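ATP-citrate lyase beta-subunit (Chlorobium limicola, PDB 6HXJ) is the beta-subunit of an enzyme that probably catalyses the ATP- and CoA-dependent cleavage of citrate into oxaloacetate and acetyl-CoA, yielding ADP and phosphate. Local coordinates at residues 251-256 with 287-292; 261-266 with 315-320; 302-307 with 333-338. One frame throughout, in Å; residues are numbered along the deposited sequence.

Contact 1 of 3, residues 251-256 with 287-292; sequences VKFVEV and NYAEYS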
ATOM      1  N   VAL A 251      48.515   6.696 -15.963  1.00 85.46           N
ATOM      2  CA  VAL A 251      49.522   5.637 -16.128  1.00 84.95           C
ATOM      3  C   VAL A 251      50.314   5.896 -17.420  1.00 90.86           C
ATOM      4  O   VAL A 251      49.733   6.040 -18.494  1.00 91.22           O
ATOM      5  CB  VAL A 251      49.043   4.173 -15.992  1.00 89.28           C
ATOM      6  CG1 VAL A 251      48.728   3.809 -14.547  1.00 86.95           C
ATOM      7  CG2 VAL A 251      47.882   3.856 -16.926  1.00 92.12           C
ATOM      8  N   LYS A 252      51.644   6.044 -17.288  1.00 88.34           N
ATOM      9  CA  LYS A 252      52.543   6.353 -18.397  1.00 90.05           C
ATOM     10  C   LYS A 252      53.678   5.334 -18.424  1.00 95.41           C
ATOM     11  O   LYS A 252      54.218   4.966 -17.378  1.00 93.93           O
ATOM     12  CB  LYS A 252      53.096   7.797 -18.265  1.00 91.95           C
ATOM     13  CG  LYS A 252      52.024   8.883 -18.134  1.00110.21           C
ATOM     14  CD  LYS A 252      52.497  10.208 -18.687  1.00123.90           C
ATOM     15  CE  LYS A 252      51.345  11.146 -18.958  1.00138.03           C
ATOM     16  NZ  LYS A 252      51.737  12.245 -19.886  1.00146.19           N
ATOM     17  N   PHE A 253      54.015   4.843 -19.608  1.00 94.51           N
ATOM     18  CA  PHE A 253      55.121   3.899 -19.737  1.00 95.03           C
ATOM     19  C   PHE A 253      55.912   4.187 -21.006  1.00102.61           C
ATOM     20  O   PHE A 253      55.325   4.343 -22.079  1.00104.84           O
ATOM     21  CB  PHE A 253      54.652   2.427 -19.673  1.00 97.12           C
ATOM     22  CG  PHE A 253      55.727   1.403 -19.957  1.00 99.29           C
ATOM     23  CD1 PHE A 253      56.612   0.999 -18.957  1.00100.30           C
ATOM     24  CD2 PHE A 253      55.850   0.833 -21.219  1.00103.37           C
ATOM     25  CE1 PHE A 253      57.604   0.048 -19.220  1.00101.89           C
ATOM     26  CE2 PHE A 253      56.845  -0.107 -21.482  1.00107.02           C
ATOM     27  CZ  PHE A 253      57.714  -0.496 -20.481  1.00103.31           C
ATOM     28  N   VAL A 254      57.239   4.295 -20.862  1.00 99.00           N
ATOM     29  CA  VAL A 254      58.179   4.519 -21.961  1.00101.14           C
ATOM     30  C   VAL A 254      59.320   3.504 -21.819  1.00105.03           C
ATOM     31  O   VAL A 254      59.928   3.400 -20.752  1.00100.86           O
ATOM     32  CB  VAL A 254      58.714   5.974 -22.049  1.00103.92           C
ATOM     33  CG1 VAL A 254      59.553   6.163 -23.309  1.00106.52           C
ATOM     34  CG2 VAL A 254      57.588   7.002 -22.008  1.00102.78           C
ATOM     35  N   GLU A 255      59.606   2.772 -22.889  1.00106.97           N
ATOM     36  CA  GLU A 255      60.672   1.780 -22.883  1.00109.73           C
ATOM     37  C   GLU A 255      61.993   2.405 -23.318  1.00114.69           C
ATOM     38  O   GLU A 255      62.061   3.062 -24.365  1.00115.86           O
ATOM     39  CB  GLU A 255      60.301   0.580 -23.777  1.00114.40           C
ATOM     40  CG  GLU A 255      61.006  -0.720 -23.396  1.00131.12           C
ATOM     41  CD  GLU A 255      60.575  -1.987 -24.120  1.00163.50           C
ATOM     42  OE1 GLU A 255      59.364  -2.137 -24.410  1.00171.90           O
ATOM     43  OE2 GLU A 255      61.446  -2.858 -24.349  1.00153.47           O
ATOM     44  N   VAL A 256      63.020   2.246 -22.482  1.00110.57           N
ATOM     45  CA  VAL A 256      64.364   2.739 -22.776  1.00112.04           C
ATOM     46  C   VAL A 256      65.172   1.530 -23.281  1.00118.07           C
ATOM     47  O   VAL A 256      65.204   0.510 -22.582  1.00115.59           O
ATOM     48  CB  VAL A 256      65.020   3.453 -21.566  1.00113.62           C
ATOM     49  CG1 VAL A 256      66.429   3.937 -21.896  1.00115.19           C
ATOM     50  CG2 VAL A 256      64.157   4.628 -21.114  1.00111.27           C
ATOM     51  N   ASN A 287      63.378   1.636 -18.038  1.00100.96           N
ATOM     52  CA  ASN A 287      62.177   2.308 -18.526  1.00 99.98           C
ATOM     53  C   ASN A 287      61.900   3.594 -17.785  1.00102.58           C
ATOM     54  O   ASN A 287      62.549   3.892 -16.779  1.00101.06           O
ATOM     55  CB  ASN A 287      60.954   1.377 -18.359  1.00 99.49           C
ATOM     56  CG  ASN A 287      60.596   1.109 -16.913  1.00113.28           C
ATOM     57  OD1 ASN A 287      61.225   0.284 -16.242  1.00108.28           O
ATOM     58  ND2 ASN A 287      59.611   1.840 -16.384  1.00 94.57           N
ATOM     59  N   TYR A 288      60.881   4.329 -18.265  1.00100.49           N
ATOM     60  CA  TYR A 288      60.281   5.465 -17.571  1.00 99.83           C
ATOM     61  C   TYR A 288      58.807   5.062 -17.308  1.00104.11           C
ATOM     62  O   TYR A 288      58.086   4.728 -18.253  1.00104.85           O
ATOM     63  CB  TYR A 288      60.353   6.802 -18.341  1.00101.80           C
ATOM     64  CG  TYR A 288      59.658   7.913 -17.567  1.00102.27           C
ATOM     65  CD1 TYR A 288      60.312   8.586 -16.523  1.00102.70           C
ATOM     66  CD2 TYR A 288      58.324   8.242 -17.818  1.00102.80           C
ATOM     67  CE1 TYR A 288      59.661   9.569 -15.768  1.00100.39           C
ATOM     68  CE2 TYR A 288      57.657   9.202 -17.047  1.00101.82           C
ATOM     69  CZ  TYR A 288      58.335   9.870 -16.031  1.00106.46           C
ATOM     70  OH  TYR A 288      57.706  10.849 -15.301  1.00107.43           O
ATOM     71  N   ALA A 289      58.390   5.041 -16.035  1.00 98.88           N
ATOM     72  CA  ALA A 289      57.028   4.682 -15.673  1.00 97.76           C
ATOM     73  C   ALA A 289      56.535   5.616 -14.605  1.00 99.66           C
ATOM     74  O   ALA A 289      57.181   5.798 -13.569  1.00 99.51           O
ATOM     75  CB  ALA A 289      56.948   3.234 -15.195  1.00 98.73           C
ATOM     76  N   GLU A 290      55.383   6.211 -14.856  1.00 94.20           N
ATOM     77  CA  GLU A 290      54.720   7.115 -13.934  1.00 90.50           C
ATOM     78  C   GLU A 290      53.288   6.611 -13.728  1.00 91.12           C
ATOM     79  O   GLU A 290      52.659   6.128 -14.662  1.00 90.03           O
ATOM     80  CB  GLU A 290      54.718   8.518 -14.564  1.00 92.12           C
ATOM     81  CG  GLU A 290      53.875   9.565 -13.860  1.00105.76           C
ATOM     82  CD  GLU A 290      53.133  10.500 -14.794  1.00139.97           C
ATOM     83  OE1 GLU A 290      51.900  10.638 -14.625  1.00137.79           O
ATOM     84  OE2 GLU A 290      53.773  11.086 -15.700  1.00140.38           O
ATOM     85  N   TYR A 291      52.793   6.706 -12.498  1.00 86.72           N
ATOM     86  CA  TYR A 291      51.399   6.452 -12.094  1.00 85.84           C
ATOM     87  C   TYR A 291      50.965   7.507 -11.028  1.00 90.81           C
ATOM     88  O   TYR A 291      51.668   7.719 -10.037  1.00 90.24           O
ATOM     89  CB  TYR A 291      51.114   4.990 -11.694  1.00 85.34           C
ATOM     90  CG  TYR A 291      51.680   4.558 -10.356  1.00 83.57           C
ATOM     91  CD1 TYR A 291      51.013   4.849  -9.165  1.00 83.49           C
ATOM     92  CD2 TYR A 291      52.860   3.820 -10.280  1.00 84.11           C
ATOM     93  CE1 TYR A 291      51.546   4.484  -7.927  1.00 82.83           C
ATOM     94  CE2 TYR A 291      53.392   3.432  -9.048  1.00 84.36           C
ATOM     95  CZ  TYR A 291      52.735   3.774  -7.873  1.00 89.88           C
ATOM     96  OH  TYR A 291      53.243   3.391  -6.653  1.00 90.21           O
ATOM     97  N   SER A 292      49.907   8.254 -11.293  1.00 87.67           N
ATOM     98  CA  SER A 292      49.509   9.323 -10.392  1.00 86.80           C
ATOM     99  C   SER A 292      48.000   9.539 -10.426  1.00 92.43           C
ATOM    100  O   SER A 292      47.293   8.920 -11.217  1.00 94.36           O
ATOM    101  CB  SER A 292      50.249  10.616 -10.758  1.00 90.50           C
ATOM    102  OG  SER A 292      50.016  11.004 -12.102  1.00101.37           O
TER
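Lys-252 and Glu-290, an antiparallel hydrogen-bonded pair, lie alongside each other, pointing the same way. Lys-252 CG is anti to its own carbonyl carbon (chi1 -55°) and the chain beyond is extended, so its methylenes run past the carboxylate, with CD 3.4 Å from Glu-290 OE2. The ammonium overshoots: Lys-252 NZ ends 4.8 Å from Glu-290 OE2, too far for a salt bridge. Glu-290 OE1 is instead held by Ser-292 OG, which meets it from above the carboxylate plane at 3.2 Å, and by the hydroxyl of Ser-250. On the same face Val-254 CB lies 4.1 Å from Tyr-288 CB, and Ser-271 and Val-272 of helix 268-280 touch the tyrosine.

The opposite face carries Val-251, Phe-253, Asn-287, Ala-289 and Tyr-291. Phe-253 and Asn-287 cross at about a right angle, their ring and amide planes 32° apart, and Phe-253 CE1 approaches Asn-287 CB to 3.7 Å. The amide ND2 bonds onward to Leu-263 O on the next strand. Ala-289 CB sits at the edge of the phenylalanine ring, near its plane. Helices 235-246 and 297-309 pack over this face, placing Phe-253 between sheet and helices.

Between the two faces, strands 251-255 and 287-292 run antiparallel. Lys-252 N donates to Glu-290 O at 2.8 Å, and Glu-290 N returns a bond to Lys-252 O; Val-254 and Tyr-288 form the second reciprocal pair, with Tyr-288 N-H pointing almost straight at Val-254 O (172°). The strand 250-255 is thus the antiparallel outer strand, within this chain, of a sheet that is otherwise parallel. Chemically, the backbone ladder fixes the register, while the nearby opposite charges would add at most a modest through-space attraction to the apolar packing found on both faces.

Contact 2 of 3, residues 261-266 with 315-320; sequences IALLTA and HIIVGG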
ATOM      1  N   ILE A 261      68.168  -0.944 -14.577  1.00113.85           N
ATOM      2  CA  ILE A 261      67.308  -0.486 -13.484  1.00111.07           C
ATOM      3  C   ILE A 261      65.905  -0.064 -13.981  1.00112.70           C
ATOM      4  O   ILE A 261      65.748   0.943 -14.680  1.00111.63           O
ATOM      5  CB  ILE A 261      67.993   0.610 -12.610  1.00113.58           C
ATOM      6  CG1 ILE A 261      69.372   0.158 -12.110  1.00116.76           C
ATOM      7  CG2 ILE A 261      67.126   0.988 -11.421  1.00112.02           C
ATOM      8  CD1 ILE A 261      70.520   0.908 -12.715  1.00128.17           C
ATOM      9  N   ALA A 262      64.882  -0.805 -13.539  1.00107.47           N
ATOM     10  CA  ALA A 262      63.483  -0.551 -13.891  1.00105.11           C
ATOM     11  C   ALA A 262      62.711   0.297 -12.869  1.00101.53           C
ATOM     12  O   ALA A 262      62.645  -0.036 -11.688  1.00 99.62           O
ATOM     13  CB  ALA A 262      62.761  -1.868 -14.162  1.00107.04           C
ATOM     14  N   LEU A 263      62.133   1.387 -13.339  1.00 94.54           N
ATOM     15  CA  LEU A 263      61.380   2.284 -12.473  1.00 91.57           C
ATOM     16  C   LEU A 263      59.879   1.999 -12.506  1.00 94.06           C
ATOM     17  O   LEU A 263      59.310   1.854 -13.587  1.00 92.16           O
ATOM     18  CB  LEU A 263      61.637   3.769 -12.850  1.00 90.77           C
ATOM     19  CG  LEU A 263      63.073   4.241 -13.059  1.00 95.09           C
ATOM     20  CD1 LEU A 263      63.091   5.616 -13.704  1.00 94.60           C
ATOM     21  CD2 LEU A 263      63.859   4.201 -11.749  1.00 94.69           C
ATOM     22  N   LEU A 264      59.251   1.952 -11.319  1.00 92.04           N
ATOM     23  CA  LEU A 264      57.814   1.810 -11.089  1.00 92.59           C
ATOM     24  C   LEU A 264      57.484   2.869 -10.021  1.00 95.98           C
ATOM     25  O   LEU A 264      57.170   2.578  -8.863  1.00 96.79           O
ATOM     26  CB  LEU A 264      57.449   0.367 -10.646  1.00 94.42           C
ATOM     27  CG  LEU A 264      55.974   0.048 -10.245  1.00 99.21           C
ATOM     28  CD1 LEU A 264      54.965   0.489 -11.294  1.00 99.22           C
ATOM     29  CD2 LEU A 264      55.801  -1.411  -9.904  1.00103.70           C
ATOM     30  N   THR A 265      57.622   4.124 -10.417  1.00 90.73           N
ATOM     31  CA  THR A 265      57.498   5.243  -9.496  1.00 88.76           C
ATOM     32  C   THR A 265      56.174   6.039  -9.627  1.00 90.44           C
ATOM     33  O   THR A 265      55.570   6.153 -10.704  1.00 89.07           O
ATOM     34  CB  THR A 265      58.748   6.129  -9.622  1.00 89.79           C
ATOM     35  OG1 THR A 265      58.884   6.492 -10.997  1.00 89.90           O
ATOM     36  CG2 THR A 265      60.034   5.390  -9.181  1.00 83.93           C
ATOM     37  N   ALA A 266      55.746   6.584  -8.487  1.00 85.43           N
ATOM     38  CA  ALA A 266      54.520   7.356  -8.344  1.00 83.58           C
ATOM     39  C   ALA A 266      54.743   8.870  -8.522  1.00 89.32           C
ATOM     40  O   ALA A 266      55.596   9.464  -7.843  1.00 88.63           O
ATOM     41  CB  ALA A 266      53.921   7.083  -6.985  1.00 83.11           C
ATOM     42  N   HIS A 315      67.280  -4.612 -10.857  1.00103.28           N
ATOM     43  CA  HIS A 315      66.559  -4.041  -9.702  1.00101.02           C
ATOM     44  C   HIS A 315      65.250  -3.449 -10.169  1.00 99.75           C
ATOM     45  O   HIS A 315      65.146  -3.034 -11.322  1.00 97.16           O
ATOM     46  CB  HIS A 315      67.388  -2.918  -9.011  1.00102.34           C
ATOM     47  CG  HIS A 315      68.803  -3.304  -8.730  1.00109.94           C
ATOM     48  ND1 HIS A 315      69.134  -4.062  -7.618  1.00114.53           N
ATOM     49  CD2 HIS A 315      69.917  -3.107  -9.477  1.00113.62           C
ATOM     50  CE1 HIS A 315      70.442  -4.266  -7.700  1.00117.00           C
ATOM     51  NE2 HIS A 315      70.957  -3.711  -8.800  1.00117.03           N
ATOM     52  N   ILE A 316      64.265  -3.361  -9.262  1.00 96.19           N
ATOM     53  CA  ILE A 316      62.992  -2.662  -9.515  1.00 94.30           C
ATOM     54  C   ILE A 316      62.920  -1.531  -8.472  1.00 98.36           C
ATOM     55  O   ILE A 316      63.098  -1.795  -7.279  1.00 98.70           O
ATOM     56  CB  ILE A 316      61.689  -3.545  -9.477  1.00 97.30           C
ATOM     57  CG1 ILE A 316      61.765  -4.810 -10.373  1.00 98.67           C
ATOM     58  CG2 ILE A 316      60.416  -2.710  -9.817  1.00 96.73           C
ATOM     59  CD1 ILE A 316      60.726  -5.858 -10.036  1.00 91.05           C
ATOM     60  N   ILE A 317      62.705  -0.273  -8.940  1.00 93.63           N
ATOM     61  CA  ILE A 317      62.579   0.873  -8.057  1.00 92.12           C
ATOM     62  C   ILE A 317      61.116   1.253  -7.960  1.00 95.14           C
ATOM     63  O   ILE A 317      60.556   1.865  -8.873  1.00 93.05           O
ATOM     64  CB  ILE A 317      63.513   2.078  -8.414  1.00 95.38           C
ATOM     65  CG1 ILE A 317      65.006   1.678  -8.570  1.00 97.70           C
ATOM     66  CG2 ILE A 317      63.360   3.242  -7.424  1.00 94.89           C
ATOM     67  CD1 ILE A 317      65.690   0.967  -7.410  1.00103.74           C
ATOM     68  N   VAL A 318      60.496   0.845  -6.844  1.00 92.84           N
ATOM     69  CA  VAL A 318      59.101   1.121  -6.529  1.00 91.01           C
ATOM     70  C   VAL A 318      59.157   2.305  -5.573  1.00 95.18           C
ATOM     71  O   VAL A 318      59.088   2.140  -4.351  1.00 96.81           O
ATOM     72  CB  VAL A 318      58.361  -0.127  -5.943  1.00 96.14           C
ATOM     73  CG1 VAL A 318      56.874   0.147  -5.763  1.00 94.42           C
ATOM     74  CG2 VAL A 318      58.560  -1.353  -6.827  1.00 97.81           C
ATOM     75  N   GLY A 319      59.391   3.485  -6.130  1.00 90.00           N
ATOM     76  CA  GLY A 319      59.527   4.710  -5.354  1.00 88.26           C
ATOM     77  C   GLY A 319      58.411   5.711  -5.516  1.00 89.25           C
ATOM     78  O   GLY A 319      57.447   5.511  -6.262  1.00 88.07           O
ATOM     79  N   GLY A 320      58.572   6.808  -4.823  1.00 84.74           N
ATOM     80  CA  GLY A 320      57.642   7.908  -4.880  1.00 82.84           C
ATOM     81  C   GLY A 320      57.814   8.795  -3.680  1.00 89.04           C
ATOM     82  O   GLY A 320      58.538   8.470  -2.728  1.00 90.62           O
TER
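The imidazole of His-315 is the one flat side chain here, and Ile-261 meets it at the edge: CG1 lies near the ring plane, 4.2 Å from His-315 CD2. Beyond the two strands the ring meets that of Trp-354 on strand 352-356, the planes inclined at about 50°, while Ala-395 of helix 391-397 also touches the histidine.

Ile-317 leaves the sheet on the same side as His-315, alongside both Ile-261 and Leu-263. Its CG1, anti to the carbonyl carbon (chi1 -52°), comes 3.6 Å from Ile-261 CG2, and its CB lies 4.0 Å from Leu-263 CD2. Tyr-274 of helix 268-280 and residues of helix 391-397 close over this apolar row. Further along, Leu-264 and Val-318 run alongside one another in the same direction, with Leu-264 CD2 4.1 Å from Val-318 CG2.

The backbones run parallel, the short strand axes 25° apart. Ile-317 is gripped from both its polar backbone atoms: its N-H meets Ala-262 O at 2.8 Å, nearly along the C=O axis, and its carbonyl accepts Leu-264 N. Ala-262 N bonds to His-315 O. Past the regular strands Ala-266 N still reaches Gly-319 O at 3.0 Å, arriving above the carbonyl plane. Thr-265 OG1 turns aside to Ser-271 and to Ala-289 O.

Two neighbouring parallel strands at the centre of a mixed alpha/beta sheet therefore pair through their inward-facing amides, while others bond to the flanking strands, Ile-316 reaching Lys-352 and Trp-354, and they deliver Ala-266 at their C-terminal end to the bound citrate.

Contact 3 of 3, residues 302-307 with 333-338; sequences ALTETI and SGIING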
ATOM      1  N   ALA A 302      48.497  -3.603 -14.256  1.00 98.26           N
ATOM      2  CA  ALA A 302      48.808  -3.658 -15.679  1.00 97.67           C
ATOM      3  C   ALA A 302      50.212  -3.082 -15.913  1.00 98.35           C
ATOM      4  O   ALA A 302      51.032  -3.696 -16.614  1.00 96.20           O
ATOM      5  CB  ALA A 302      47.766  -2.867 -16.458  1.00 98.74           C
ATOM      6  N   LEU A 303      50.496  -1.922 -15.240  1.00 93.61           N
ATOM      7  CA  LEU A 303      51.779  -1.216 -15.319  1.00 92.22           C
ATOM      8  C   LEU A 303      52.916  -2.030 -14.708  1.00 93.81           C
ATOM      9  O   LEU A 303      53.971  -2.155 -15.334  1.00 92.69           O
ATOM     10  CB  LEU A 303      51.686   0.177 -14.685  1.00 90.15           C
ATOM     11  CG  LEU A 303      52.843   1.186 -14.984  1.00 94.11           C
ATOM     12  CD1 LEU A 303      53.248   1.207 -16.470  1.00 96.45           C
ATOM     13  CD2 LEU A 303      52.464   2.578 -14.574  1.00 93.91           C
ATOM     14  N   THR A 304      52.678  -2.609 -13.509  1.00 90.03           N
ATOM     15  CA  THR A 304      53.622  -3.463 -12.780  1.00 90.51           C
ATOM     16  C   THR A 304      54.014  -4.636 -13.656  1.00 98.26           C
ATOM     17  O   THR A 304      55.203  -4.861 -13.835  1.00 99.26           O
ATOM     18  CB  THR A 304      53.020  -3.939 -11.429  1.00 99.26           C
ATOM     19  OG1 THR A 304      52.604  -2.810 -10.672  1.00100.59           O
ATOM     20  CG2 THR A 304      53.979  -4.783 -10.607  1.00 98.15           C
ATOM     21  N   GLU A 305      53.017  -5.344 -14.227  1.00 96.93           N
ATOM     22  CA  GLU A 305      53.187  -6.508 -15.090  1.00 99.83           C
ATOM     23  C   GLU A 305      54.099  -6.213 -16.283  1.00104.13           C
ATOM     24  O   GLU A 305      55.065  -6.951 -16.496  1.00106.12           O
ATOM     25  CB  GLU A 305      51.829  -7.082 -15.496  1.00103.25           C
ATOM     26  CG  GLU A 305      51.268  -7.940 -14.372  1.00113.82           C
ATOM     27  CD  GLU A 305      49.883  -8.530 -14.564  1.00139.80           C
ATOM     28  OE1 GLU A 305      49.525  -8.868 -15.717  1.00141.80           O
ATOM     29  OE2 GLU A 305      49.178  -8.709 -13.543  1.00127.99           O
ATOM     30  N   THR A 306      53.860  -5.081 -16.973  1.00 98.73           N
ATOM     31  CA  THR A 306      54.643  -4.595 -18.116  1.00 99.15           C
ATOM     32  C   THR A 306      56.133  -4.410 -17.740  1.00103.09           C
ATOM     33  O   THR A 306      57.017  -4.834 -18.496  1.00102.85           O
ATOM     34  CB  THR A 306      54.029  -3.257 -18.615  1.00104.29           C
ATOM     35  OG1 THR A 306      52.624  -3.388 -18.809  1.00105.26           O
ATOM     36  CG2 THR A 306      54.676  -2.727 -19.886  1.00103.01           C
ATOM     37  N   ILE A 307      56.390  -3.784 -16.565  1.00 99.16           N
ATOM     38  CA  ILE A 307      57.732  -3.485 -16.046  1.00 98.83           C
ATOM     39  C   ILE A 307      58.515  -4.776 -15.750  1.00108.31           C
ATOM     40  O   ILE A 307      59.708  -4.859 -16.043  1.00108.62           O
ATOM     41  CB  ILE A 307      57.646  -2.497 -14.854  1.00 98.55           C
ATOM     42  CG1 ILE A 307      57.232  -1.118 -15.400  1.00 97.32           C
ATOM     43  CG2 ILE A 307      58.991  -2.357 -14.093  1.00 98.26           C
ATOM     44  CD1 ILE A 307      56.502  -0.294 -14.475  1.00103.05           C
ATOM     45  N   SER A 333      48.313  -2.806  -3.586  1.00100.92           N
ATOM     46  CA  SER A 333      47.686  -4.112  -3.837  1.00102.56           C
ATOM     47  C   SER A 333      47.766  -4.486  -5.336  1.00105.60           C
ATOM     48  O   SER A 333      48.015  -5.653  -5.667  1.00108.77           O
ATOM     49  CB  SER A 333      46.253  -4.152  -3.307  1.00106.70           C
ATOM     50  OG  SER A 333      45.297  -3.650  -4.231  1.00115.07           O
ATOM     51  N   GLY A 334      47.621  -3.481  -6.203  1.00 97.65           N
ATOM     52  CA  GLY A 334      47.730  -3.639  -7.649  1.00 96.93           C
ATOM     53  C   GLY A 334      49.148  -4.011  -8.031  1.00 99.11           C
ATOM     54  O   GLY A 334      49.337  -4.862  -8.883  1.00100.15           O
ATOM     55  N   ILE A 335      50.167  -3.395  -7.351  1.00 94.48           N
ATOM     56  CA  ILE A 335      51.619  -3.650  -7.515  1.00 94.60           C
ATOM     57  C   ILE A 335      51.941  -5.060  -7.036  1.00100.75           C
ATOM     58  O   ILE A 335      52.630  -5.795  -7.739  1.00101.03           O
ATOM     59  CB  ILE A 335      52.562  -2.566  -6.838  1.00 95.40           C
ATOM     60  CG1 ILE A 335      52.398  -1.179  -7.485  1.00 93.23           C
ATOM     61  CG2 ILE A 335      54.060  -2.983  -6.880  1.00 95.66           C
ATOM     62  CD1 ILE A 335      53.054  -0.020  -6.747  1.00 94.38           C
ATOM     63  N   ILE A 336      51.421  -5.437  -5.853  1.00 99.02           N
ATOM     64  CA  ILE A 336      51.609  -6.756  -5.241  1.00102.06           C
ATOM     65  C   ILE A 336      51.030  -7.826  -6.157  1.00110.20           C
ATOM     66  O   ILE A 336      51.740  -8.781  -6.478  1.00112.55           O
ATOM     67  CB  ILE A 336      51.065  -6.841  -3.773  1.00105.31           C
ATOM     68  CG1 ILE A 336      51.878  -5.964  -2.810  1.00103.49           C
ATOM     69  CG2 ILE A 336      51.055  -8.292  -3.262  1.00109.74           C
ATOM     70  CD1 ILE A 336      51.175  -5.643  -1.506  1.00106.25           C
ATOM     71  N   ASN A 337      49.763  -7.655  -6.599  1.00107.71           N
ATOM     72  CA  ASN A 337      49.092  -8.593  -7.510  1.00110.47           C
ATOM     73  C   ASN A 337      49.890  -8.817  -8.800  1.00113.55           C
ATOM     74  O   ASN A 337      50.155  -9.970  -9.150  1.00117.38           O
ATOM     75  CB  ASN A 337      47.654  -8.179  -7.756  1.00111.46           C
ATOM     76  CG  ASN A 337      46.802  -8.655  -6.616  1.00131.50           C
ATOM     77  OD1 ASN A 337      46.760  -9.863  -6.315  1.00127.14           O
ATOM     78  ND2 ASN A 337      46.203  -7.711  -5.887  1.00119.52           N
ATOM     79  N   GLY A 338      50.385  -7.731  -9.389  1.00105.22           N
ATOM     80  CA  GLY A 338      51.231  -7.768 -10.574  1.00104.78           C
ATOM     81  C   GLY A 338      52.602  -8.377 -10.336  1.00108.44           C
ATOM     82  O   GLY A 338      53.195  -8.915 -11.270  1.00108.78           O
TER
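Helices 297-309 and 328-344 are successive connecting helices of a flavodoxin-like alpha/beta domain with 250-255 as an added antiparallel edge strand, packed against the same face of its sheet. The segment axes approach to 7.9 Å at 39°, consistent with Gly-338, where a CB would lie 2.9 Å from Thr-304 CB.

In sequence order, Ala-302 and Leu-303 turn from the neighbouring helix; their side chains pack on helix 235-246, Leu-303 also reaching strand 250-255. Thr-304 carries the contact. Its chi1 of -55° sets CG2 anti to the backbone N and OG1 anti to the carbonyl carbon, and it crosses Ile-335 at about a right angle. CG2 lies over the helix backbone, 3.3 Å from Ile-335 O and near Gly-338 C, whereas OG1 faces Ile-335 CG1 at 3.6 Å and hydrogen-bonds to Val-300 O within its own helix. An alanine here would remove both branches and would probably loosen the packing against Ile-335 and Gly-338.

Glu-305 follows, with CG on Gly-338 and OE2 3.7 Å from Gly-338 CA. Thr-306 faces helix 235-246, and Ile-307 packs on strands 261-266 and 287-292 beneath. With no polar bond between the two segments, the contact is van der Waals packing, largely of side chains on the backbone of 335-338. Thr-306 OG1 bonds to Ala-302 O at 2.7 Å, a carbonyl that also accepts Thr-306 N.

How the contacts relate
Contacts 1 and 2 belong to one sheet, their centres 10 Å apart: strand 287-292 pairs with 250-255 on one side and with 261-266 on the other. Contact 3 packs on this sheet, 13 Å and 12 Å from the centres of contacts 1 and 2. Ile-307 CD1 touches both Ala-289 CB and Leu-264 CD1, at 3.6 Å each. Contacts 1 and 2 each bring a side chain close to the bound citrate anion, Tyr-291 to about 5 Å and Ala-266 to about 4 Å. Contact 3 stands further back, the side chain of Ile-335 about 10 Å from the citrate, but it touches the pocket's neighbour: Ile-335 CD1 lies 3.4 Å from Tyr-291 OH.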